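Long-range contacts in uridylate kinase (Bacillus anthracis, PDB 2JJX), which catalyses the ATP-dependent phosphorylation of UMP to UDP in pyrimidine biosynthesis and carries an allosteric nucleotide-binding site: residues Y12-I17 / I158-D163; G22-Q27 / K35-I40; I165-Q170 / A220-F225. One frame throughout, in Å; residues are numbered along the deposited sequence.

The chain enters the fold through strand 14-19, whose first half makes contact 1 with residues 158-163, closing a large loop of 140 residues. Within that loop lies contact 2, where the turn after the strand folds back on the start of helix 34-48 and shuts a short loop of seven residues. Contact 3 opens only after contact 1 has closed: residues 165-170 pair with residues 220-225 across a further 49 residues. Contacts 1 and 3 meet where strands 14-19 and 164-169 run side by side in the central sheet. Contact 2 touches contact 3 through His39, Ile40 and Phe225, so helix 34-48 is tied to the far end of strand 220-224.

Contact 1: residues Y12-I17 / I158-D163; sequences YKRVLI and IEMNSD
Asp163 and the backbone of Lys13 and Arg14 join the two segments through two firm hydrogen bonds. Lys13 N donates to the anti lone pair of Asp163 OD2 (2.8 Å), while a weaker bond from Arg14 N, at 3.4 Å, reaches the same Asp163 OD2. Chi1 of Asp163 (-83°) sets CG beside the residue's own N, and its side chain lies alongside that of Lys13, pointing the same way. In return, Asp163 N donates to Arg14 O at 2.7 Å, approaching from above the carbonyl plane. Arg14 NE points at Met160 O, which lies at the edge of the guanidinium, but the modelled separation is too short to be taken literally; NH2 adds a weak bond to that oxygen. Arginine suits this place because the carbonyl belongs to the last turn of helix 150-160, a helix end whose partial negative charge probably favours a cation, and because NH1 forms salt bridges with Glu53 and Asp131.

Here the helix stops in a Schellman motif. Asn161 takes positive phi (67°), a conformation asparagine tolerates well, and the chain turns into strand 164-169, completing a beta-alpha-beta crossover from strand 135-139 that skips strands 53-58 and 14-19. Ser162, small enough for the turn, bonds back through OG to Ala157 O.

Outward, Tyr12 and Asp163 slide past each other in opposite directions, with Tyr12 CB 3.6 Å from Asp163 CB; the ring's hydroxyl continues to His221. Met160 turns its sulphur end from Arg14 toward helix 123-131, packing on Ala126, Val127 and Leu130.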
loop_
_atom_site.group_PDB
_atom_site.type_symbol
_atom_site.label_atom_id
_atom_site.label_comp_id
_atom_site.label_asym_id
_atom_site.label_seq_id
_atom_site.Cartn_x
_atom_site.Cartn_y
_atom_site.Cartn_z
ATOM N N TYR A 12 -7.312 -1.419 38.112
ATOM C CA TYR A 12 -6.483 -1.273 36.924
ATOM C C TYR A 12 -6.818 0.027 36.214
ATOM O O TYR A 12 -7.975 0.432 36.138
ATOM C CB TYR A 12 -6.721 -2.449 35.988
ATOM C CG TYR A 12 -6.663 -3.785 36.680
ATOM C CD1 TYR A 12 -5.446 -4.278 37.151
ATOM C CD2 TYR A 12 -7.764 -4.640 36.687
ATOM C CE1 TYR A 12 -5.340 -5.561 37.696
ATOM C CE2 TYR A 12 -7.671 -5.936 37.220
ATOM C CZ TYR A 12 -6.455 -6.379 37.732
ATOM O OH TYR A 12 -6.335 -7.633 38.285
ATOM N N LYS A 13 -5.809 0.646 35.626
ATOM C CA LYS A 13 -6.031 1.854 34.847
ATOM C C LYS A 13 -6.288 1.514 33.375
ATOM O O LYS A 13 -7.060 2.216 32.720
ATOM C CB LYS A 13 -4.839 2.809 34.939
ATOM C CG LYS A 13 -4.291 3.036 36.331
ATOM C CD LYS A 13 -3.583 4.376 36.416
ATOM C CE LYS A 13 -4.403 5.394 37.191
ATOM N NZ LYS A 13 -3.531 6.488 37.700
ATOM N N ARG A 14 -5.599 0.490 32.855
ATOM C CA ARG A 14 -5.695 0.067 31.449
ATOM C C ARG A 14 -6.031 -1.405 31.354
ATOM O O ARG A 14 -5.425 -2.241 32.011
ATOM C CB ARG A 14 -4.372 0.292 30.719
ATOM C CG ARG A 14 -4.443 1.264 29.560
ATOM C CD ARG A 14 -4.005 0.619 28.271
ATOM N NE ARG A 14 -2.747 1.148 27.740
ATOM C CZ ARG A 14 -2.371 2.424 27.771
ATOM N NH1 ARG A 14 -3.118 3.346 28.356
ATOM N NH2 ARG A 14 -1.214 2.775 27.235
ATOM N N VAL A 15 -6.917 -1.737 30.431
ATOM C CA VAL A 15 -7.440 -3.095 30.350
ATOM C C VAL A 15 -7.793 -3.569 28.927
ATOM O O VAL A 15 -8.276 -2.811 28.112
ATOM C CB VAL A 15 -8.666 -3.133 31.268
ATOM C CG1 VAL A 15 -9.941 -3.378 30.489
ATOM C CG2 VAL A 15 -8.449 -4.086 32.435
ATOM N N LEU A 16 -7.586 -4.846 28.642
ATOM C CA LEU A 16 -7.938 -5.416 27.338
ATOM C C LEU A 16 -9.062 -6.387 27.569
ATOM O O LEU A 16 -8.920 -7.318 28.348
ATOM C CB LEU A 16 -6.768 -6.207 26.728
ATOM C CG LEU A 16 -6.840 -6.864 25.337
ATOM C CD1 LEU A 16 -7.951 -7.889 25.178
ATOM C CD2 LEU A 16 -6.833 -5.851 24.200
ATOM N N ILE A 17 -10.167 -6.187 26.866
ATOM C CA ILE A 17 -11.276 -7.107 26.984
ATOM C C ILE A 17 -11.336 -8.084 25.817
ATOM O O ILE A 17 -11.430 -7.686 24.668
ATOM C CB ILE A 17 -12.588 -6.412 27.147
ATOM C CG1 ILE A 17 -12.570 -5.544 28.402
ATOM C CG2 ILE A 17 -13.684 -7.447 27.202
ATOM C CD1 ILE A 17 -13.659 -4.456 28.407
ATOM N N ILE A 158 -0.317 -6.710 26.027
ATOM C CA ILE A 158 1.069 -6.383 26.375
ATOM C C ILE A 158 1.554 -5.168 25.578
ATOM O O ILE A 158 2.047 -4.191 26.135
ATOM C CB ILE A 158 2.022 -7.588 26.268
ATOM C CG1 ILE A 158 1.587 -8.759 27.153
ATOM C CG2 ILE A 158 3.456 -7.200 26.556
ATOM C CD1 ILE A 158 2.161 -10.073 26.697
ATOM N N GLU A 159 1.353 -5.197 24.267
ATOM C CA GLU A 159 1.763 -4.085 23.399
ATOM C C GLU A 159 1.182 -2.756 23.910
ATOM O O GLU A 159 1.756 -1.682 23.717
ATOM C CB GLU A 159 1.234 -4.324 21.978
ATOM C CG GLU A 159 2.186 -5.032 21.029
ATOM C CD GLU A 159 1.553 -5.273 19.653
ATOM O OE1 GLU A 159 0.490 -5.927 19.591
ATOM O OE2 GLU A 159 2.108 -4.827 18.623
ATOM N N MET A 160 -0.004 -2.826 24.495
ATOM C CA MET A 160 -0.711 -1.628 24.883
ATOM C C MET A 160 -0.416 -1.233 26.332
ATOM O O MET A 160 -0.857 -0.184 26.798
ATOM C CB MET A 160 -2.211 -1.819 24.615
ATOM C CG MET A 160 -2.927 -0.568 24.157
ATOM S SD MET A 160 -2.723 -0.155 22.440
ATOM C CE MET A 160 -1.110 -0.602 22.090
ATOM N N ASN A 161 0.416 -2.033 26.993
ATOM C CA ASN A 161 0.868 -1.760 28.358
ATOM C C ASN A 161 -0.355 -1.892 29.230
ATOM O O ASN A 161 -0.618 -1.043 30.078
ATOM C CB ASN A 161 1.385 -0.335 28.526
ATOM C CG ASN A 161 2.702 -0.081 27.819
ATOM O OD1 ASN A 161 3.228 -0.938 27.115
ATOM N ND2 ASN A 161 3.193 1.148 27.933
ATOM N N SER A 162 -1.167 -2.896 28.933
ATOM C CA SER A 162 -2.373 -3.122 29.711
ATOM C C SER A 162 -2.048 -3.632 31.111
ATOM O O SER A 162 -0.971 -4.158 31.346
ATOM C CB SER A 162 -3.311 -4.056 28.956
ATOM O OG SER A 162 -3.709 -3.400 27.762
ATOM N N ASP A 163 -2.943 -3.386 32.059
ATOM C CA ASP A 163 -2.728 -3.805 33.437
ATOM C C ASP A 163 -3.265 -5.226 33.661
ATOM O O ASP A 163 -2.898 -5.907 34.626
ATOM C CB ASP A 163 -3.486 -2.861 34.367
ATOM C CG ASP A 163 -2.721 -1.580 34.658
ATOM O OD1 ASP A 163 -1.493 -1.544 34.432
ATOM O OD2 ASP A 163 -3.334 -0.626 35.178
#

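Contact 2: residues G22-Q27 / K35-I40; sequences GALADQ and KRLEHI
Arg36 lays its guanidinium beside the bend formed by residues 23-27, and at the edge of that flat group, near its plane, sits Gln27 NE2, 4.2 Å from Arg36 NH2. The guanidinium also passes by backbone: Arg36 NE comes to 2.9 Å from Ala25 O, though the angle is too poor for a hydrogen bond, and Asp26 CA is close by at 3.6 Å from the same NE. The aliphatic part of the arginine fits against the loop before its polar end is reached: the bend at chi2 (-135°) places Arg36 CD against two carbonyl oxygens, Ala23 O and Ala25 O, at 3.1 Å from each. Asp26 OD1 is 6.3 Å from Arg36 NE, too far for a salt bridge, and Asp226 offers NH1 only a long, weak ion pair.

The loop follows strand 14-19, the first strand of the amino acid kinase fold, and returns to the opening turns of helix 34-48; as in other amino acid kinases, a glycine-rich loop that probably serves phosphate binding follows this strand.

The apolar layer is made by Leu24, Leu37 and Ile40. Leu24 crosses both of its partners at about a right angle: Leu37 CD1 reaches Leu24 CB at 3.6 Å, and Ile40 CD1 reaches Leu24 CG at 3.8 Å. The long ethyl arm of the isoleucine also extends its tip to the small side chain of Ala23, whose CB is 4.3 Å from Ile40 CD1. Helix 76-101 covers this layer, with Met93 and Val97 against Leu37, and Trp72 of a neighbouring subunit packs on Leu37 too. The same helix 34-48 is tied to the sheet by His39, whose NE2 bonds to Phe225 O and whose ring meets that of Phe225 edge-to-face.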
loop_
_atom_site.group_PDB
_atom_site.type_symbol
_atom_site.label_atom_id
_atom_site.label_comp_id
_atom_site.label_asym_id
_atom_site.label_seq_id
_atom_site.Cartn_x
_atom_site.Cartn_y
_atom_site.Cartn_z
ATOM N N GLY A 22 -19.198 -15.417 19.560
ATOM C CA GLY A 22 -20.419 -16.076 19.978
ATOM C C GLY A 22 -21.281 -15.285 20.950
ATOM O O GLY A 22 -22.476 -15.533 21.096
ATOM N N ALA A 23 -20.666 -14.348 21.658
ATOM C CA ALA A 23 -21.390 -13.538 22.626
ATOM C C ALA A 23 -22.252 -12.483 21.939
ATOM O O ALA A 23 -23.057 -11.828 22.599
ATOM C CB ALA A 23 -20.422 -12.849 23.587
ATOM N N LEU A 24 -21.995 -12.205 20.660
ATOM C CA LEU A 24 -22.724 -11.129 19.983
ATOM C C LEU A 24 -24.002 -11.676 19.407
ATOM O O LEU A 24 -24.920 -10.933 19.082
ATOM C CB LEU A 24 -21.899 -10.462 18.879
ATOM C CG LEU A 24 -20.666 -9.689 19.335
ATOM C CD1 LEU A 24 -19.694 -10.634 20.038
ATOM C CD2 LEU A 24 -19.995 -9.109 18.125
ATOM N N ALA A 25 -24.068 -12.997 19.332
ATOM C CA ALA A 25 -25.244 -13.649 18.802
ATOM C C ALA A 25 -25.872 -14.478 19.894
ATOM O O ALA A 25 -25.205 -14.900 20.838
ATOM C CB ALA A 25 -24.857 -14.554 17.652
ATOM N N ASP A 26 -27.147 -14.790 19.699
ATOM C CA ASP A 26 -27.808 -15.795 20.505
ATOM C C ASP A 26 -27.161 -17.042 19.869
ATOM O O ASP A 26 -26.212 -16.945 19.084
ATOM C CB ASP A 26 -29.313 -15.813 20.213
ATOM C CG ASP A 26 -29.621 -15.767 18.715
ATOM O OD1 ASP A 26 -28.770 -16.196 17.901
ATOM O OD2 ASP A 26 -30.722 -15.302 18.350
ATOM N N GLN A 27 -27.709 -18.220 20.113
ATOM C CA GLN A 27 -27.119 -19.429 19.543
ATOM C C GLN A 27 -27.977 -19.875 18.382
ATOM O O GLN A 27 -27.463 -20.360 17.380
ATOM C CB GLN A 27 -27.067 -20.547 20.587
ATOM C CG GLN A 27 -28.414 -20.934 21.161
ATOM C CD GLN A 27 -29.231 -19.738 21.627
ATOM O OE1 GLN A 27 -30.474 -19.660 21.166
ATOM N NE2 GLN A 27 -28.724 -18.852 22.321
ATOM N N LYS A 35 -30.065 -7.577 21.539
ATOM C CA LYS A 35 -30.226 -7.637 22.981
ATOM C C LYS A 35 -28.844 -7.916 23.573
ATOM O O LYS A 35 -28.409 -7.257 24.523
ATOM C CB LYS A 35 -31.231 -8.726 23.369
ATOM C CG LYS A 35 -32.681 -8.256 23.376
ATOM C CD LYS A 35 -32.843 -6.890 24.030
ATOM C CE LYS A 35 -33.278 -5.826 23.018
ATOM N NZ LYS A 35 -32.513 -4.541 23.125
ATOM N N ARG A 36 -28.143 -8.871 22.961
ATOM C CA ARG A 36 -26.766 -9.228 23.313
ATOM C C ARG A 36 -25.794 -8.075 23.060
ATOM O O ARG A 36 -24.942 -7.792 23.904
ATOM C CB ARG A 36 -26.311 -10.440 22.503
ATOM C CG ARG A 36 -26.962 -11.750 22.934
ATOM C CD ARG A 36 -25.919 -12.845 23.015
ATOM N NE ARG A 36 -26.455 -14.154 23.369
ATOM C CZ ARG A 36 -26.001 -14.890 24.380
ATOM N NH1 ARG A 36 -25.045 -14.406 25.167
ATOM N NH2 ARG A 36 -26.516 -16.095 24.616
ATOM N N LEU A 37 -25.905 -7.414 21.904
ATOM C CA LEU A 37 -25.054 -6.264 21.600
ATOM C C LEU A 37 -25.231 -5.155 22.642
ATOM O O LEU A 37 -24.283 -4.441 22.975
ATOM C CB LEU A 37 -25.358 -5.718 20.206
ATOM C CG LEU A 37 -24.506 -6.246 19.046
ATOM C CD1 LEU A 37 -23.978 -7.618 19.404
ATOM C CD2 LEU A 37 -25.347 -6.327 17.779
ATOM N N GLU A 38 -26.450 -5.013 23.160
ATOM C CA GLU A 38 -26.764 -3.979 24.150
ATOM C C GLU A 38 -26.126 -4.339 25.487
ATOM O O GLU A 38 -25.580 -3.472 26.181
ATOM C CB GLU A 38 -28.276 -3.864 24.329
ATOM C CG GLU A 38 -28.713 -2.816 25.318
ATOM C CD GLU A 38 -30.218 -2.821 25.542
ATOM O OE1 GLU A 38 -30.927 -3.619 24.882
ATOM O OE2 GLU A 38 -30.692 -2.013 26.371
ATOM N N HIS A 39 -26.190 -5.623 25.840
ATOM C CA HIS A 39 -25.566 -6.103 27.055
ATOM C C HIS A 39 -24.069 -5.784 26.979
ATOM O O HIS A 39 -23.517 -5.147 27.864
ATOM C CB HIS A 39 -25.778 -7.616 27.203
ATOM C CG HIS A 39 -25.147 -8.181 28.437
ATOM N ND1 HIS A 39 -25.504 -7.753 29.702
ATOM C CD2 HIS A 39 -24.065 -8.976 28.613
ATOM C CE1 HIS A 39 -24.714 -8.314 30.601
ATOM N NE2 HIS A 39 -23.845 -9.076 29.965
ATOM N N ILE A 40 -23.428 -6.205 25.894
ATOM C CA ILE A 40 -21.999 -5.984 25.680
ATOM C C ILE A 40 -21.616 -4.512 25.785
ATOM O O ILE A 40 -20.592 -4.162 26.363
ATOM C CB ILE A 40 -21.515 -6.598 24.354
ATOM C CG1 ILE A 40 -21.764 -8.104 24.332
ATOM C CG2 ILE A 40 -20.046 -6.278 24.104
ATOM C CD1 ILE A 40 -21.553 -8.759 22.956
#

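Contact 3: residues I165-Q170 / A220-F225; sequences ILVAKQ and AHVFNF
Ile165 to Lys169 and Ala220 to Asn224 are neighbouring parallel strands in the central sheet of the amino acid kinase fold, crossing at -19°. Four backbone bonds join them: His221 N to Ile165 O, Val167 N to His221 O, Lys169 N to Phe223 O, and Phe225 N to Lys169 O at 2.7 Å. Weaker CA-H...O contacts fill the gaps, as from Ala220 CA to Ile165 O.

Apolar contacts divide between the two faces. On the one bearing Ile165, Val167 and Lys169, the beta-branched Ile165, Val167 and Val222 suit an extended strand: Ile165 CG2 meets Ala220 CB at 3.5 Å, and Val167 CG2 meets Val222 CG2 at 3.7 Å. Lys169 lends its methylene CG to Val222 CG1.

On the other face, Phe223 is the large group, its CG placed between the backbone N and carbonyl carbon (chi1 59°). One face of its ring meets Val167 O and Ala168 CA, and Val230 and Ile234 of helix 230-235 also touch Phe223. Leu166 CB touches CE1 at the ring's edge. Alanine's smallness suits the spot where Ala168 CB is pressed to 3.4 Å from Phe225 CB. Ala168 CA makes a CH-pi contact, 4.2 Å from the Phe223 ring centroid, 25° off its normal.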
loop_
_atom_site.group_PDB
_atom_site.type_symbol
_atom_site.label_atom_id
_atom_site.label_comp_id
_atom_site.label_asym_id
_atom_site.label_seq_id
_atom_site.Cartn_x
_atom_site.Cartn_y
_atom_site.Cartn_z
ATOM N N ILE A 165 -5.883 -8.558 31.433
ATOM C CA ILE A 165 -6.692 -8.971 30.299
ATOM C C ILE A 165 -7.921 -9.648 30.866
ATOM O O ILE A 165 -7.810 -10.592 31.630
ATOM C CB ILE A 165 -5.976 -9.869 29.283
ATOM C CG1 ILE A 165 -6.915 -10.128 28.113
ATOM C CG2 ILE A 165 -5.679 -11.205 29.866
ATOM C CD1 ILE A 165 -6.472 -11.250 27.213
ATOM N N LEU A 166 -9.095 -9.105 30.583
ATOM C CA LEU A 166 -10.310 -9.708 31.086
ATOM C C LEU A 166 -10.881 -10.563 29.971
ATOM O O LEU A 166 -11.160 -10.081 28.884
ATOM C CB LEU A 166 -11.296 -8.635 31.555
ATOM C CG LEU A 166 -10.720 -7.429 32.293
ATOM C CD1 LEU A 166 -11.692 -6.288 32.099
ATOM C CD2 LEU A 166 -10.556 -7.723 33.753
ATOM N N VAL A 167 -10.874 -11.868 30.197
ATOM C CA VAL A 167 -11.378 -12.810 29.222
ATOM C C VAL A 167 -12.808 -13.228 29.552
ATOM O O VAL A 167 -13.067 -14.037 30.449
ATOM C CB VAL A 167 -10.412 -13.958 29.027
ATOM C CG1 VAL A 167 -9.242 -13.819 29.970
ATOM C CG2 VAL A 167 -11.110 -15.294 29.184
ATOM N N ALA A 168 -13.743 -12.531 28.926
ATOM C CA ALA A 168 -15.151 -12.789 29.152
ATOM C C ALA A 168 -15.623 -14.136 28.596
ATOM O O ALA A 168 -15.476 -14.433 27.414
ATOM C CB ALA A 168 -15.973 -11.653 28.569
ATOM N N LYS A 169 -16.229 -14.933 29.467
ATOM C CA LYS A 169 -16.787 -16.232 29.102
ATOM C C LYS A 169 -18.306 -16.115 29.217
ATOM O O LYS A 169 -18.821 -15.243 29.937
ATOM C CB LYS A 169 -16.316 -17.317 30.083
ATOM C CG LYS A 169 -14.999 -17.995 29.719
ATOM C CD LYS A 169 -14.458 -17.475 28.395
ATOM C CE LYS A 169 -13.487 -18.471 27.765
ATOM N NZ LYS A 169 -12.775 -19.242 28.821
ATOM N N GLN A 170 -19.017 -16.984 28.501
ATOM C CA GLN A 170 -20.469 -17.042 28.602
ATOM C C GLN A 170 -20.894 -18.348 29.269
ATOM O O GLN A 170 -20.450 -19.434 28.888
ATOM C CB GLN A 170 -21.202 -16.801 27.263
ATOM C CG GLN A 170 -20.473 -17.168 25.981
ATOM C CD GLN A 170 -21.383 -17.188 24.751
ATOM O OE1 GLN A 170 -22.390 -16.475 24.687
ATOM N NE2 GLN A 170 -21.014 -18.004 23.758
ATOM N N ALA A 220 -4.710 -12.373 33.963
ATOM C CA ALA A 220 -5.935 -12.611 33.216
ATOM C C ALA A 220 -7.093 -12.867 34.154
ATOM O O ALA A 220 -6.920 -13.513 35.173
ATOM C CB ALA A 220 -5.766 -13.790 32.278
ATOM N N HIS A 221 -8.291 -12.452 33.756
ATOM C CA HIS A 221 -9.483 -12.748 34.524
ATOM C C HIS A 221 -10.469 -13.510 33.669
ATOM O O HIS A 221 -10.824 -13.066 32.589
ATOM C CB HIS A 221 -10.115 -11.471 35.053
ATOM C CG HIS A 221 -9.325 -10.826 36.149
ATOM N ND1 HIS A 221 -9.576 -11.068 37.481
ATOM C CD2 HIS A 221 -8.296 -9.942 36.114
ATOM C CE1 HIS A 221 -8.724 -10.377 38.220
ATOM N NE2 HIS A 221 -7.943 -9.678 37.415
ATOM N N VAL A 222 -10.858 -14.698 34.117
ATOM C CA VAL A 222 -11.866 -15.475 33.408
ATOM C C VAL A 222 -13.132 -15.408 34.253
ATOM O O VAL A 222 -13.099 -15.593 35.472
ATOM C CB VAL A 222 -11.377 -16.910 33.107
ATOM C CG1 VAL A 222 -12.396 -17.680 32.255
ATOM C CG2 VAL A 222 -10.021 -16.866 32.398
ATOM N N PHE A 223 -14.232 -15.009 33.629
ATOM C CA PHE A 223 -15.447 -14.771 34.395
ATOM C C PHE A 223 -16.666 -14.812 33.510
ATOM O O PHE A 223 -16.542 -14.867 32.294
ATOM C CB PHE A 223 -15.374 -13.391 35.048
ATOM C CG PHE A 223 -15.225 -12.261 34.060
ATOM C CD1 PHE A 223 -13.977 -11.729 33.763
ATOM C CD2 PHE A 223 -16.324 -11.794 33.359
ATOM C CE1 PHE A 223 -13.851 -10.751 32.801
ATOM C CE2 PHE A 223 -16.195 -10.794 32.431
ATOM C CZ PHE A 223 -14.960 -10.278 32.141
ATOM N N ASN A 224 -17.842 -14.734 34.126
ATOM C CA ASN A 224 -19.123 -14.784 33.406
ATOM C C ASN A 224 -19.533 -13.423 32.844
ATOM O O ASN A 224 -20.106 -12.603 33.564
ATOM C CB ASN A 224 -20.228 -15.258 34.358
ATOM C CG ASN A 224 -21.273 -16.114 33.664
ATOM O OD1 ASN A 224 -21.209 -16.335 32.453
ATOM N ND2 ASN A 224 -22.224 -16.628 34.436
ATOM N N PHE A 225 -19.299 -13.188 31.559
ATOM C CA PHE A 225 -19.666 -11.897 30.977
ATOM C C PHE A 225 -21.184 -11.736 31.009
ATOM O O PHE A 225 -21.700 -10.623 31.159
ATOM C CB PHE A 225 -19.181 -11.809 29.529
ATOM C CG PHE A 225 -19.305 -10.436 28.914
ATOM C CD1 PHE A 225 -18.401 -9.431 29.231
ATOM C CD2 PHE A 225 -20.224 -10.201 27.893
ATOM C CE1 PHE A 225 -18.450 -8.196 28.569
ATOM C CE2 PHE A 225 -20.280 -8.972 27.242
ATOM C CZ PHE A 225 -19.393 -7.967 27.583
#